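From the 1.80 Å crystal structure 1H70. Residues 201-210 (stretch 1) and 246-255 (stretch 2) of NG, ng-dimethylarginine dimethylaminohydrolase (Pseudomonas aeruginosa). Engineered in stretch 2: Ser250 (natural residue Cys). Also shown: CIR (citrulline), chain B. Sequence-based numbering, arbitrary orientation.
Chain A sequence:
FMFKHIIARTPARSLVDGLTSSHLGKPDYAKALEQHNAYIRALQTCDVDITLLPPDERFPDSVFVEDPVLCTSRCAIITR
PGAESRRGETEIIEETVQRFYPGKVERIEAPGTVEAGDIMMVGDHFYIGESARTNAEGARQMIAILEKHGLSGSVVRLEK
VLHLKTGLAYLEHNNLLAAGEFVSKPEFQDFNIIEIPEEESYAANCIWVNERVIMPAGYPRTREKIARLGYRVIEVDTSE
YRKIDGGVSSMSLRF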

# COMPACT_ATOMS: atom_id res chain seq x y z
N SER A 201 -13.91 9.29 1.90
CA SER A 201 -13.33 8.03 2.41
C SER A 201 -12.14 7.49 1.62
O SER A 201 -11.20 6.97 2.22
N TYR A 202 -12.18 7.57 0.29
CA TYR A 202 -11.08 7.08 -0.55
C TYR A 202 -9.77 7.71 -0.12
O TYR A 202 -8.74 7.04 -0.12
N ALA A 203 -9.80 8.98 0.26
CA ALA A 203 -8.58 9.68 0.67
C ALA A 203 -7.94 9.26 1.99
O ALA A 203 -6.99 9.87 2.44
N ALA A 204 -8.43 8.20 2.62
CA ALA A 204 -7.77 7.68 3.82
C ALA A 204 -6.50 6.96 3.37
O ALA A 204 -5.61 6.68 4.19
N ASN A 205 -6.45 6.62 2.08
CA ASN A 205 -5.25 5.95 1.56
C ASN A 205 -4.34 7.04 0.97
O ASN A 205 -4.68 7.64 -0.06
N CYS A 206 -3.25 7.38 1.68
CA CYS A 206 -2.26 8.38 1.28
C CYS A 206 -0.89 7.83 1.65
O CYS A 206 -0.80 6.90 2.42
N ILE A 207 0.17 8.41 1.07
CA ILE A 207 1.53 7.98 1.46
C ILE A 207 2.46 9.09 1.88
O ILE A 207 2.63 10.09 1.21
N TRP A 208 3.10 8.88 3.03
CA TRP A 208 4.13 9.78 3.50
C TRP A 208 5.40 9.29 2.80
O TRP A 208 5.67 8.08 2.77
N VAL A 209 6.16 10.21 2.23
CA VAL A 209 7.47 9.89 1.64
C VAL A 209 8.39 11.09 1.94
O VAL A 209 8.31 12.14 1.29
N ASN A 210 9.25 10.96 2.93
CA ASN A 210 10.22 12.01 3.21
C ASN A 210 9.66 13.43 3.42
O ASN A 210 10.17 14.44 2.91
N GLY A 246 -7.84 0.49 -5.76
CA GLY A 246 -6.45 0.77 -5.43
C GLY A 246 -6.19 2.27 -5.37
O GLY A 246 -6.95 3.06 -5.96
N GLY A 247 -5.11 2.66 -4.71
CA GLY A 247 -4.72 4.05 -4.58
C GLY A 247 -3.21 4.24 -4.57
O GLY A 247 -2.45 3.39 -5.06
N VAL A 248 -2.77 5.35 -3.99
CA VAL A 248 -1.37 5.67 -3.92
C VAL A 248 -0.53 4.72 -3.07
O VAL A 248 0.61 4.52 -3.42
N SER A 249 -1.05 4.12 -1.99
CA SER A 249 -0.17 3.22 -1.22
C SER A 249 0.04 1.95 -2.03
O SER A 249 1.10 1.36 -2.05
N SER A 250 -0.99 1.57 -2.75
CA SER A 250 -1.04 0.35 -3.55
C SER A 250 -0.01 0.25 -4.66
O SER A 250 0.40 -0.85 -5.03
N MET A 251 0.33 1.40 -5.22
CA MET A 251 1.16 1.48 -6.40
C MET A 251 2.66 1.53 -6.20
O MET A 251 3.42 1.68 -7.18
N SER A 252 3.13 1.41 -4.95
CA SER A 252 4.58 1.38 -4.78
C SER A 252 4.99 0.63 -3.55
O SER A 252 4.16 0.30 -2.70
N LEU A 253 6.29 0.31 -3.52
CA LEU A 253 6.99 -0.26 -2.37
C LEU A 253 7.94 0.89 -1.97
O LEU A 253 8.58 1.47 -2.84
N ARG A 254 8.00 1.24 -0.70
CA ARG A 254 8.75 2.37 -0.18
C ARG A 254 9.68 1.90 0.95
O ARG A 254 9.20 1.33 1.91
N PHE A 255 10.99 2.11 0.81
CA PHE A 255 11.95 1.66 1.80
C PHE A 255 13.31 2.37 1.74
O PHE A 255 13.44 3.35 1.00
OXT PHE A 255 14.23 1.92 2.44

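Side chains of one segment can settle against the backbone of another when their rotamers bring the right atoms within reach, and the two stretches here, at least 41 residues apart wherever they touch, give a compact example. Together they bury 429 Å², shared about evenly between the two sides.

Tyr202 lies in a 3-10 segment, and its CA-to-CB bond points sideways to the partner stretch. The t rotamer (chi1 -178°) nevertheless carries the ring across, so that its hydroxyl donates a hydrogen bond to a backbone carbonyl, with Tyr202 OH 2.7 Å from Gly246 O. The acceptor lies at the ring edge, near the ring plane, as suits a phenol proton. The same hydroxyl sits 3.5 Å from Gly247 CA, and a side chain on that glycine would point toward Tyr202 OH and the Asn205 amide, leaving it little room. A water accepts from Val248 N at 3.0 Å and donates a weak bond to Tyr202 OH at 3.2 Å, linking the tyrosine hydroxyl to the backbone of Val248.

Asn205, also t (chi1 -174°), points directly toward the second stretch and places its amide group against the backbone of Val248 and Ser249 and the hydroxyl of Ser249, which adopts p. Cys206 then turns its m side chain away, although its CA still rests 3.6 Å from Val248 CG2.

Ile207 has the largest area covered by the other stretch. With chi1 at 53° (p) and chi2 at 178° (t), its CG1 meets Val248 CG2 at 4.1 Å, its CD1 extends to 3.8 Å from Val248 O, and its CG2 lies 3.4 Å from Ser249 CA. That methyl also covers one face of the Arg254 guanidinium, 3.5 Å from CG2 to Arg254 CZ. In the strand, Trp208 next points away, while Val209 (t) offers CG2 to Arg254 CD at 4.2 Å.

Arg254 folds back along its own stretch through an m, t, m sequence of chi1 to chi3. The result is polar anchoring beneath an apolar cover: Arg254 NH2 donates to Ser249 O at 3.0 Å and to Ser252 OG at 2.8 Å, and Arg254 NH1 adds a weak bond to Ser249 O at 3.4 Å. The guanidinium thus braces the type I turn from Ser249 to Ser252.

Within that turn lies Ser250, an engineered replacement for Cys. Its hydroxyl, with chi1 at -38° (m), accepts from Gly247 N at 2.9 Å and donates to citrulline, Ser250 OG lying 2.5 Å from CIR O7.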

# COMPACT_ATOMS: atom_id res chain seq x y z
CB SER A 201 -14.42 6.94 2.46
OG SER A 201 -14.87 6.64 1.15
CB TYR A 202 -11.33 7.42 -2.03
CG TYR A 202 -10.29 6.93 -3.03
CD1 TYR A 202 -10.07 5.57 -3.24
CD2 TYR A 202 -9.57 7.84 -3.79
CE1 TYR A 202 -9.13 5.14 -4.20
CE2 TYR A 202 -8.64 7.42 -4.72
CZ TYR A 202 -8.43 6.07 -4.94
OH TYR A 202 -7.51 5.66 -5.87
CB ALA A 203 -8.77 11.21 0.63
CB ALA A 204 -8.64 6.71 4.58
CB ASN A 205 -5.65 4.91 0.52
CG ASN A 205 -4.49 4.05 0.03
OD1 ASN A 205 -4.52 2.82 0.13
ND2 ASN A 205 -3.50 4.67 -0.54
CB CYS A 206 -2.44 9.72 2.01
SG CYS A 206 -3.98 10.58 1.65
CB ILE A 207 2.24 7.17 0.34
CG1 ILE A 207 2.22 7.93 -0.98
CG2 ILE A 207 1.62 5.78 0.22
CD1 ILE A 207 2.96 7.18 -2.12
CB TRP A 208 4.32 9.65 5.01
CG TRP A 208 5.48 10.44 5.57
CD1 TRP A 208 5.41 11.72 6.06
CD2 TRP A 208 6.83 10.03 5.69
NE1 TRP A 208 6.65 12.13 6.48
CE2 TRP A 208 7.55 11.09 6.28
CE3 TRP A 208 7.52 8.85 5.37
CZ2 TRP A 208 8.92 11.03 6.53
CZ3 TRP A 208 8.89 8.78 5.64
CH2 TRP A 208 9.58 9.85 6.23
CB VAL A 209 7.44 9.72 0.08
CG1 VAL A 209 8.82 9.24 -0.41
CG2 VAL A 209 6.37 8.74 -0.41
CB ASN A 210 11.28 11.99 2.09
CG ASN A 210 12.09 10.69 2.10
OD1 ASN A 210 12.00 9.90 3.04
ND2 ASN A 210 12.89 10.46 1.05
CB VAL A 248 -1.11 7.16 -3.53
CG1 VAL A 248 -1.71 8.10 -4.57
CG2 VAL A 248 -1.67 7.50 -2.17
CB SER A 249 -0.76 2.84 0.15
OG SER A 249 -1.71 1.81 -0.01
CB SER A 250 -2.41 0.30 -4.25
OG SER A 250 -3.39 0.79 -3.34
CB MET A 251 0.62 2.63 -7.27
CG MET A 251 -0.72 2.18 -7.88
SD MET A 251 -1.33 3.32 -9.15
CE MET A 251 -1.59 4.73 -8.06
CB SER A 252 5.22 2.77 -4.76
OG SER A 252 4.66 3.70 -3.82
CB LEU A 253 7.82 -1.47 -2.77
CG LEU A 253 7.37 -2.93 -2.73
CD1 LEU A 253 6.06 -3.24 -2.13
CD2 LEU A 253 7.68 -3.74 -3.97
CB ARG A 254 7.75 3.39 0.38
CG ARG A 254 6.78 3.90 -0.67
CD ARG A 254 5.55 4.64 -0.12
NE ARG A 254 4.62 3.69 0.53
CZ ARG A 254 3.70 2.94 -0.08
NH1 ARG A 254 2.92 2.17 0.70
NH2 ARG A 254 3.53 2.95 -1.40
CB PHE A 255 12.16 0.14 1.66
CG PHE A 255 12.68 -0.31 0.31
CD1 PHE A 255 14.03 -0.53 0.10
CD2 PHE A 255 11.81 -0.51 -0.75
CE1 PHE A 255 14.51 -0.92 -1.16
CE2 PHE A 255 12.27 -0.94 -1.99
CZ PHE A 255 13.63 -1.15 -2.19
C CIR B . -7.21 -6.23 -6.19
O CIR B . -6.35 -7.01 -5.66
OXT CIR B . -8.47 -6.49 -6.05
CA CIR B . -6.76 -4.99 -6.90
N CIR B . -7.73 -4.64 -7.96
C3 CIR B . -6.61 -3.82 -5.89
C4 CIR B . -5.43 -4.11 -4.94
C5 CIR B . -5.31 -2.99 -3.93
N6 CIR B . -4.15 -3.19 -3.05
C7 CIR B . -3.70 -2.31 -2.18
O7 CIR B . -4.22 -1.19 -2.02
N8 CIR B . -2.62 -2.64 -1.44
O HOH W 1 -5.13 7.16 -4.28